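Local coordinates for protein Xcc_ctr_pt (Xanthomonas campestris pv. campestris, PDB 6NJW) that probably cleaves DNA by two-metal catalysis as an OLD family nuclease, of which this chain is the C-terminal region with the Toprim domain, at residues A[23-28]-A[52-57]; A[133-138]-A[180-185]; A[39-44]-A[199-204]. One frame throughout, in Å; residues are numbered along the deposited sequence.

Interaction 1. Residues A[23-28]-A[52-57]; sequences VILVEG and TVCSVG
Thr52 O accepts the first rung of a parallel ladder, from Ile24 N at 2.9 Å and with an N-H...O angle of 167°. Val53 stands on the sheet face shared with Ile24 and Val26; its CG2 meets Ile24 CD1 at 4.1 Å, the two side chains lying at a slant to one another, while CG1 turns to Val26 CG1. Cys54 uses both backbone atoms: N gives to Ile24 O and O receives from Val26 N. On the other face its CB lies 4.0 Å from both Val23 CG1 and Leu25 CD2, which approach it from one side, and SG, anti to the backbone N (chi1 166°), also comes within 4.0 Å of Leu25 CD2. Ser55 ends the strand with an ST turn, OG accepting from Gly57 N at 3.2 Å. Val56 N then closes the ladder on Val26 O at 2.8 Å, and Val56 CG2 comes within 3.6 Å of the same Val26 O.

The parallel pairing, with local axes 25° apart, and the connecting helix 29-41 make this a beta-alpha-beta unit, part of the Toprim fold. Just after strand 22-26, Glu27 is a magnesium ligand in a structure of this protein, though not bound to the metal here; Thr81 OG1 and Asp82 N hold its OE2. Strand 77-82 flanks 22-26 on the side away from 51-55, Tyr64 of helix 62-68 touches Leu25, Cys54 and Val56, and helix 29-41 packs on Val26 and Val53.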
loop_
_atom_site.group_PDB
_atom_site.type_symbol
_atom_site.label_atom_id
_atom_site.label_comp_id
_atom_site.label_asym_id
_atom_site.label_seq_id
_atom_site.Cartn_x
_atom_site.Cartn_y
_atom_site.Cartn_z
ATOM N N VAL A 23 -8.755 -7.813 6.550
ATOM C CA VAL A 23 -7.336 -7.494 6.711
ATOM C C VAL A 23 -6.794 -6.903 5.416
ATOM O O VAL A 23 -7.014 -7.459 4.342
ATOM C CB VAL A 23 -6.489 -8.719 7.097
ATOM C CG1 VAL A 23 -5.035 -8.272 7.297
ATOM C CG2 VAL A 23 -7.005 -9.338 8.379
ATOM N N ILE A 24 -6.078 -5.790 5.525
ATOM C CA ILE A 24 -5.335 -5.196 4.423
ATOM C C ILE A 24 -3.856 -5.511 4.624
ATOM O O ILE A 24 -3.242 -5.022 5.577
ATOM C CB ILE A 24 -5.546 -3.675 4.362
ATOM C CG1 ILE A 24 -7.014 -3.342 4.048
ATOM C CG2 ILE A 24 -4.583 -3.057 3.346
ATOM C CD1 ILE A 24 -7.385 -1.886 4.468
ATOM N N LEU A 25 -3.274 -6.282 3.708
ATOM C CA LEU A 25 -1.876 -6.699 3.807
ATOM C C LEU A 25 -1.015 -5.762 2.977
ATOM O O LEU A 25 -1.286 -5.571 1.782
ATOM C CB LEU A 25 -1.705 -8.141 3.312
ATOM C CG LEU A 25 -2.450 -9.204 4.112
ATOM C CD1 LEU A 25 -2.357 -10.548 3.360
ATOM C CD2 LEU A 25 -1.835 -9.285 5.506
ATOM N N VAL A 26 0.016 -5.189 3.607
ATOM C CA VAL A 26 0.907 -4.220 2.985
ATOM C C VAL A 26 2.353 -4.628 3.267
ATOM O O VAL A 26 2.629 -5.439 4.148
ATOM C CB VAL A 26 0.628 -2.787 3.495
ATOM C CG1 VAL A 26 -0.871 -2.425 3.250
ATOM C CG2 VAL A 26 0.975 -2.665 4.951
ATOM N N GLU A 27 3.285 -4.050 2.504
ATOM C CA GLU A 27 4.678 -4.484 2.597
ATOM C C GLU A 27 5.399 -3.907 3.812
ATOM O O GLU A 27 6.214 -4.594 4.433
ATOM C CB GLU A 27 5.438 -4.100 1.329
ATOM C CG GLU A 27 5.032 -4.891 0.090
ATOM C CD GLU A 27 5.871 -4.485 -1.121
ATOM O OE1 GLU A 27 6.895 -3.798 -0.918
ATOM O OE2 GLU A 27 5.515 -4.848 -2.261
ATOM N N GLY A 28 5.147 -2.649 4.155
ATOM C CA GLY A 28 5.944 -2.031 5.195
ATOM C C GLY A 28 5.265 -0.912 5.952
ATOM O O GLY A 28 4.038 -0.731 5.880
ATOM N N THR A 52 -8.334 -4.441 9.829
ATOM C CA THR A 52 -6.996 -4.194 10.354
ATOM C C THR A 52 -5.996 -4.116 9.208
ATOM O O THR A 52 -6.104 -4.865 8.233
ATOM C CB THR A 52 -6.562 -5.310 11.315
ATOM O OG1 THR A 52 -7.605 -5.581 12.252
ATOM C CG2 THR A 52 -5.326 -4.897 12.089
ATOM N N VAL A 53 -5.029 -3.201 9.323
ATOM C CA VAL A 53 -3.925 -3.081 8.374
ATOM C C VAL A 53 -2.722 -3.801 8.962
ATOM O O VAL A 53 -2.300 -3.512 10.089
ATOM C CB VAL A 53 -3.594 -1.610 8.075
ATOM C CG1 VAL A 53 -2.511 -1.515 7.027
ATOM C CG2 VAL A 53 -4.844 -0.893 7.577
ATOM N N CYS A 54 -2.161 -4.729 8.203
ATOM C CA CYS A 54 -1.099 -5.592 8.695
ATOM C C CYS A 54 0.082 -5.514 7.734
ATOM O O CYS A 54 -0.059 -5.803 6.542
ATOM C CB CYS A 54 -1.612 -7.024 8.851
ATOM S SG CYS A 54 -0.303 -8.248 9.070
ATOM N N SER A 55 1.228 -5.081 8.243
ATOM C CA SER A 55 2.455 -5.065 7.463
ATOM C C SER A 55 3.116 -6.434 7.535
ATOM O O SER A 55 3.350 -6.951 8.626
ATOM C CB SER A 55 3.407 -3.996 8.004
ATOM O OG SER A 55 4.706 -4.188 7.488
ATOM N N VAL A 56 3.403 -7.036 6.376
ATOM C CA VAL A 56 4.110 -8.315 6.383
ATOM C C VAL A 56 5.619 -8.137 6.487
ATOM O O VAL A 56 6.350 -9.131 6.485
ATOM C CB VAL A 56 3.736 -9.162 5.145
ATOM C CG1 VAL A 56 2.214 -9.302 5.033
ATOM C CG2 VAL A 56 4.296 -8.580 3.868
ATOM N N GLY A 57 6.106 -6.906 6.581
ATOM C CA GLY A 57 7.521 -6.627 6.763
ATOM C C GLY A 57 8.399 -7.149 5.642
ATOM O O GLY A 57 9.427 -7.780 5.891
#

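Interaction 2. Residues A[133-138]-A[180-185]; sequences TLEPEL and LLLRLI
Glu135 CB meets Ile185 CD1 at 3.6 Å, the closest approach between 133-138 and 180-185, and Glu135 CG follows at 3.7 Å from the same methyl. The aliphatic part of the glutamate thus serves as an apolar surface, which the Ile185 side chain crosses at a slant. Leu182 reaches in with one branch: CD2 lies 4.1 Å from Pro136 CD and equally far from Glu135 OE1, its side chain roughly perpendicular to both residues. Leu181 CD2 touches Pro136 CA. No hydrogen bond spans the two segments. The local axes pass 10.3 Å apart at 115°, a steep helix-helix crossing bridged by these side chains; it joins the first turn of helix 134-154, which follows the last sheet strand 127-130, to helix 178-188 in the helical part of the chain.

Further out, chi2 of 95° turns Glu135 CD out of line with the CB-CG chain; OE1 then faces Leu182 CD2 while OE2 forms a salt bridge with Lys190, which pairs this buried charge. Ala30 of helix 29-41 also touches Glu135. Leu181 also touches Phe139 and Ile151, farther along helix 134-154, and Trp169 of helix 160-171. The bound magnesium ion is about 8 Å from the Glu135 side chain.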
loop_
_atom_site.group_PDB
_atom_site.type_symbol
_atom_site.label_atom_id
_atom_site.label_comp_id
_atom_site.label_asym_id
_atom_site.label_seq_id
_atom_site.Cartn_x
_atom_site.Cartn_y
_atom_site.Cartn_z
ATOM N N THR A 133 6.821 2.944 -6.826
ATOM C CA THR A 133 6.876 2.783 -5.382
ATOM C C THR A 133 6.183 3.984 -4.748
ATOM O O THR A 133 6.058 5.042 -5.362
ATOM C CB THR A 133 8.322 2.658 -4.881
ATOM O OG1 THR A 133 9.107 3.720 -5.432
ATOM C CG2 THR A 133 8.916 1.313 -5.302
ATOM N N LEU A 134 5.752 3.820 -3.496
ATOM C CA LEU A 134 4.737 4.712 -2.933
ATOM C C LEU A 134 5.221 6.158 -2.844
ATOM O O LEU A 134 4.568 7.075 -3.349
ATOM C CB LEU A 134 4.313 4.211 -1.553
ATOM C CG LEU A 134 3.259 5.063 -0.854
ATOM C CD1 LEU A 134 2.000 5.174 -1.717
ATOM C CD2 LEU A 134 2.935 4.458 0.498
ATOM N N GLU A 135 6.349 6.386 -2.182
ATOM C CA GLU A 135 6.738 7.768 -1.904
ATOM C C GLU A 135 7.067 8.568 -3.167
ATOM O O GLU A 135 6.662 9.734 -3.269
ATOM C CB GLU A 135 7.915 7.790 -0.928
ATOM C CG GLU A 135 7.576 7.225 0.456
ATOM C CD GLU A 135 7.947 5.760 0.588
ATOM O OE1 GLU A 135 8.011 5.064 -0.460
ATOM O OE2 GLU A 135 8.190 5.314 1.737
ATOM N N PRO A 136 7.788 8.014 -4.149
ATOM C CA PRO A 136 7.986 8.789 -5.388
ATOM C C PRO A 136 6.684 9.074 -6.118
ATOM O O PRO A 136 6.509 10.175 -6.653
ATOM C CB PRO A 136 8.928 7.904 -6.216
ATOM C CG PRO A 136 9.588 7.005 -5.208
ATOM C CD PRO A 136 8.543 6.746 -4.177
ATOM N N GLU A 137 5.746 8.127 -6.135
ATOM C CA GLU A 137 4.443 8.418 -6.736
ATOM C C GLU A 137 3.770 9.596 -6.037
ATOM O O GLU A 137 3.297 10.532 -6.691
ATOM C CB GLU A 137 3.543 7.183 -6.705
ATOM C CG GLU A 137 2.066 7.545 -6.886
ATOM C CD GLU A 137 1.239 6.476 -7.587
ATOM O OE1 GLU A 137 1.708 5.323 -7.718
ATOM O OE2 GLU A 137 0.100 6.800 -8.015
ATOM N N LEU A 138 3.734 9.581 -4.702
ATOM C CA LEU A 138 3.086 10.680 -3.989
ATOM C C LEU A 138 3.790 12.005 -4.244
ATOM O O LEU A 138 3.139 13.048 -4.359
ATOM C CB LEU A 138 3.045 10.393 -2.491
ATOM C CG LEU A 138 2.258 9.157 -2.067
ATOM C CD1 LEU A 138 2.421 8.953 -0.573
ATOM C CD2 LEU A 138 0.788 9.338 -2.443
ATOM N N LEU A 180 18.010 9.744 -3.934
ATOM C CA LEU A 180 18.213 10.685 -2.841
ATOM C C LEU A 180 16.930 10.896 -2.048
ATOM O O LEU A 180 16.966 10.965 -0.810
ATOM C CB LEU A 180 18.741 12.012 -3.386
ATOM C CG LEU A 180 19.092 13.051 -2.325
ATOM C CD1 LEU A 180 20.108 12.472 -1.355
ATOM C CD2 LEU A 180 19.627 14.328 -2.978
ATOM N N LEU A 181 15.789 11.007 -2.743
ATOM C CA LEU A 181 14.514 11.117 -2.039
ATOM C C LEU A 181 14.329 9.958 -1.071
ATOM O O LEU A 181 14.051 10.163 0.114
ATOM C CB LEU A 181 13.352 11.172 -3.037
ATOM C CG LEU A 181 11.964 11.155 -2.399
ATOM C CD1 LEU A 181 11.784 12.400 -1.559
ATOM C CD2 LEU A 181 10.856 11.044 -3.466
ATOM N N LEU A 182 14.476 8.727 -1.561
ATOM C CA LEU A 182 14.269 7.582 -0.689
ATOM C C LEU A 182 15.342 7.498 0.384
ATOM O O LEU A 182 15.061 7.039 1.492
ATOM C CB LEU A 182 14.204 6.298 -1.513
ATOM C CG LEU A 182 12.977 6.297 -2.438
ATOM C CD1 LEU A 182 12.974 5.081 -3.342
ATOM C CD2 LEU A 182 11.688 6.374 -1.634
ATOM N N ARG A 183 16.565 7.946 0.082
ATOM C CA ARG A 183 17.604 8.001 1.107
ATOM C C ARG A 183 17.191 8.922 2.249
ATOM O O ARG A 183 17.333 8.575 3.426
ATOM C CB ARG A 183 18.937 8.457 0.475
ATOM C CG ARG A 183 20.166 8.329 1.379
ATOM C CD ARG A 183 21.506 8.556 0.589
ATOM N NE ARG A 183 21.491 7.838 -0.681
ATOM C CZ ARG A 183 21.805 8.377 -1.856
ATOM N NH1 ARG A 183 22.203 9.637 -1.924
ATOM N NH2 ARG A 183 21.726 7.649 -2.963
ATOM N N LEU A 184 16.659 10.090 1.930
ATOM C CA LEU A 184 16.223 10.992 2.995
ATOM C C LEU A 184 15.064 10.395 3.792
ATOM O O LEU A 184 15.052 10.450 5.030
ATOM C CB LEU A 184 15.840 12.345 2.398
ATOM C CG LEU A 184 16.980 13.055 1.653
ATOM C CD1 LEU A 184 16.502 14.313 0.929
ATOM C CD2 LEU A 184 18.176 13.364 2.579
ATOM N N ILE A 185 14.086 9.805 3.103
ATOM C CA ILE A 185 12.937 9.225 3.803
ATOM C C ILE A 185 13.376 8.078 4.709
ATOM O O ILE A 185 12.925 7.969 5.855
ATOM C CB ILE A 185 11.872 8.778 2.785
ATOM C CG1 ILE A 185 11.237 10.006 2.118
ATOM C CG2 ILE A 185 10.815 7.916 3.473
ATOM C CD1 ILE A 185 10.324 9.662 0.909
#

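Interaction 3. Residues A[39-44]-A[199-204]; sequences AEVLNI and PSVSED
Val41 points its CB toward 199-204 and uses its two methyls on different parts of that backbone. CG1, anti to the carbonyl carbon (chi1 -69°), comes 3.9 Å from Val201 O. CG2, between the backbone N and the carbonyl carbon, lies 3.8 Å from Glu203 N and 3.9 Å from Ser202 C, over the peptide joining those residues. Its approach to Val201 CG2 is longer, at 4.4 Å, so Val41 packs more closely on main chain than on the other valine.

Leu42 adds the second point of contact. Its CD1 is 4.0 Å from Glu203 CG and also near CB and CA, with the two side chains crossing at about a right angle. The leucine chi1 of -95°, well off a staggered value, turns CG so that the end of the side chain comes nearer to Glu203 than the start of it points. Glu203 meets it with methylenes: CG is anti to the backbone N, and a bend at chi2 (-91°) turns CD, the end of the side chain leading away from 39-44. Glu203 CB also rests 3.8 Å from Val41 O. No hydrogen bond links the two segments.

The 39-44 segment ends its helix in a Schellman motif: Asn43 has positive phi, while Asn43 N and Ile44 N bond back to Glu40 O and Ala39 O. Val41, the last helical residue, and Leu42 just after it lie at this C-terminal end of helix 29-41, against the connection between helices 190-197 and 208-226. Val201 reaches Ile34, Ala37 and Phe38 of helix 29-41 and Leu143 of helix 134-154, whereas Leu42 rests on Arg211 and Leu214 of helix 208-226.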
loop_
_atom_site.group_PDB
_atom_site.type_symbol
_atom_site.label_atom_id
_atom_site.label_comp_id
_atom_site.label_asym_id
_atom_site.label_seq_id
_atom_site.Cartn_x
_atom_site.Cartn_y
_atom_site.Cartn_z
ATOM N N ALA A 39 -7.871 5.946 3.536
ATOM C CA ALA A 39 -9.192 5.384 3.829
ATOM C C ALA A 39 -10.124 6.446 4.413
ATOM O O ALA A 39 -11.280 6.569 3.991
ATOM C CB ALA A 39 -9.062 4.191 4.783
ATOM N N GLU A 40 -9.631 7.237 5.370
ATOM C CA GLU A 40 -10.497 8.226 6.018
ATOM C C GLU A 40 -10.992 9.274 5.028
ATOM O O GLU A 40 -12.181 9.619 5.029
ATOM C CB GLU A 40 -9.779 8.900 7.186
ATOM C CG GLU A 40 -9.688 8.026 8.441
ATOM C CD GLU A 40 -11.031 7.418 8.849
ATOM O OE1 GLU A 40 -12.029 8.164 8.924
ATOM O OE2 GLU A 40 -11.082 6.188 9.093
ATOM N N VAL A 41 -10.104 9.795 4.171
ATOM C CA VAL A 41 -10.552 10.787 3.194
ATOM C C VAL A 41 -11.353 10.152 2.066
ATOM O O VAL A 41 -12.033 10.872 1.332
ATOM C CB VAL A 41 -9.382 11.615 2.611
ATOM C CG1 VAL A 41 -8.809 12.525 3.678
ATOM C CG2 VAL A 41 -8.292 10.695 2.024
ATOM N N LEU A 42 -11.302 8.829 1.885
ATOM C CA LEU A 42 -12.259 8.171 0.991
ATOM C C LEU A 42 -13.560 7.798 1.702
ATOM O O LEU A 42 -14.442 7.181 1.077
ATOM C CB LEU A 42 -11.652 6.899 0.353
ATOM C CG LEU A 42 -10.999 6.998 -1.036
ATOM C CD1 LEU A 42 -10.195 8.261 -1.149
ATOM C CD2 LEU A 42 -10.104 5.775 -1.322
ATOM N N ASN A 43 -13.688 8.147 2.987
ATOM C CA ASN A 43 -14.892 7.876 3.787
ATOM C C ASN A 43 -15.134 6.379 3.952
ATOM O O ASN A 43 -16.281 5.922 4.029
ATOM C CB ASN A 43 -16.117 8.576 3.192
ATOM C CG ASN A 43 -16.000 10.081 3.270
ATOM O OD1 ASN A 43 -15.529 10.617 4.270
ATOM N ND2 ASN A 43 -16.406 10.764 2.220
ATOM N N ILE A 44 -14.047 5.615 4.006
ATOM C CA ILE A 44 -14.077 4.175 4.235
ATOM C C ILE A 44 -13.496 3.983 5.629
ATOM O O ILE A 44 -12.280 4.111 5.818
ATOM C CB ILE A 44 -13.303 3.425 3.138
ATOM C CG1 ILE A 44 -13.958 3.683 1.783
ATOM C CG2 ILE A 44 -13.191 1.910 3.440
ATOM C CD1 ILE A 44 -13.233 3.064 0.605
ATOM N N PRO A 199 -1.504 13.502 7.665
ATOM C CA PRO A 199 -2.488 14.610 7.707
ATOM C C PRO A 199 -2.633 15.390 6.408
ATOM O O PRO A 199 -3.617 16.119 6.260
ATOM C CB PRO A 199 -1.949 15.513 8.827
ATOM C CG PRO A 199 -1.202 14.597 9.716
ATOM C CD PRO A 199 -0.593 13.550 8.820
ATOM N N SER A 200 -1.696 15.283 5.469
ATOM C CA SER A 200 -1.792 16.052 4.237
ATOM C C SER A 200 -2.514 15.327 3.112
ATOM O O SER A 200 -2.885 15.966 2.125
ATOM C CB SER A 200 -0.392 16.436 3.739
ATOM O OG SER A 200 0.275 17.242 4.691
ATOM N N VAL A 201 -2.693 14.010 3.196
ATOM C CA VAL A 201 -3.243 13.310 2.048
ATOM C C VAL A 201 -4.701 13.721 1.868
ATOM O O VAL A 201 -5.392 14.113 2.819
ATOM C CB VAL A 201 -3.085 11.784 2.196
ATOM C CG1 VAL A 201 -1.623 11.431 2.617
ATOM C CG2 VAL A 201 -4.069 11.242 3.204
ATOM N N SER A 202 -5.154 13.683 0.628
ATOM C CA SER A 202 -6.504 14.087 0.276
ATOM C C SER A 202 -7.026 13.081 -0.729
ATOM O O SER A 202 -6.253 12.314 -1.318
ATOM C CB SER A 202 -6.539 15.505 -0.318
ATOM O OG SER A 202 -5.841 15.528 -1.553
ATOM N N GLU A 203 -8.346 13.091 -0.930
ATOM C CA GLU A 203 -8.953 12.093 -1.802
ATOM C C GLU A 203 -8.371 12.148 -3.208
ATOM O O GLU A 203 -8.124 11.103 -3.823
ATOM C CB GLU A 203 -10.476 12.274 -1.838
ATOM C CG GLU A 203 -11.170 11.676 -3.062
ATOM C CD GLU A 203 -11.289 12.660 -4.208
ATOM O OE1 GLU A 203 -11.348 13.881 -3.948
ATOM O OE2 GLU A 203 -11.309 12.214 -5.374
ATOM N N ASP A 204 -8.123 13.351 -3.733
ATOM C CA ASP A 204 -7.744 13.454 -5.139
ATOM C C ASP A 204 -6.315 12.989 -5.439
ATOM O O ASP A 204 -5.995 12.795 -6.618
ATOM C CB ASP A 204 -7.936 14.896 -5.646
ATOM C CG ASP A 204 -7.117 15.908 -4.871
ATOM O OD1 ASP A 204 -7.123 15.849 -3.623
ATOM O OD2 ASP A 204 -6.464 16.765 -5.509
#

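Helix 29-41 relates all three sites: it connects the strands paired in interaction 1, lies beside interaction 2, and supplies Val41 to interaction 3 at its C-terminal end. The centres are 18 to 20 Å apart, and the nearest atoms of each pair are about 6 or 7 Å apart, so none touch directly. Along the chain interaction 1 finishes before interaction 2 begins; interaction 3 alternates with interaction 1 and brackets interaction 2. Interaction 1 is sheet pairing next to the magnesium site, interaction 2 helix packing, and interaction 3 a helix end against a loop, which brings a late connection of the chain back to the Toprim beta-alpha-beta unit.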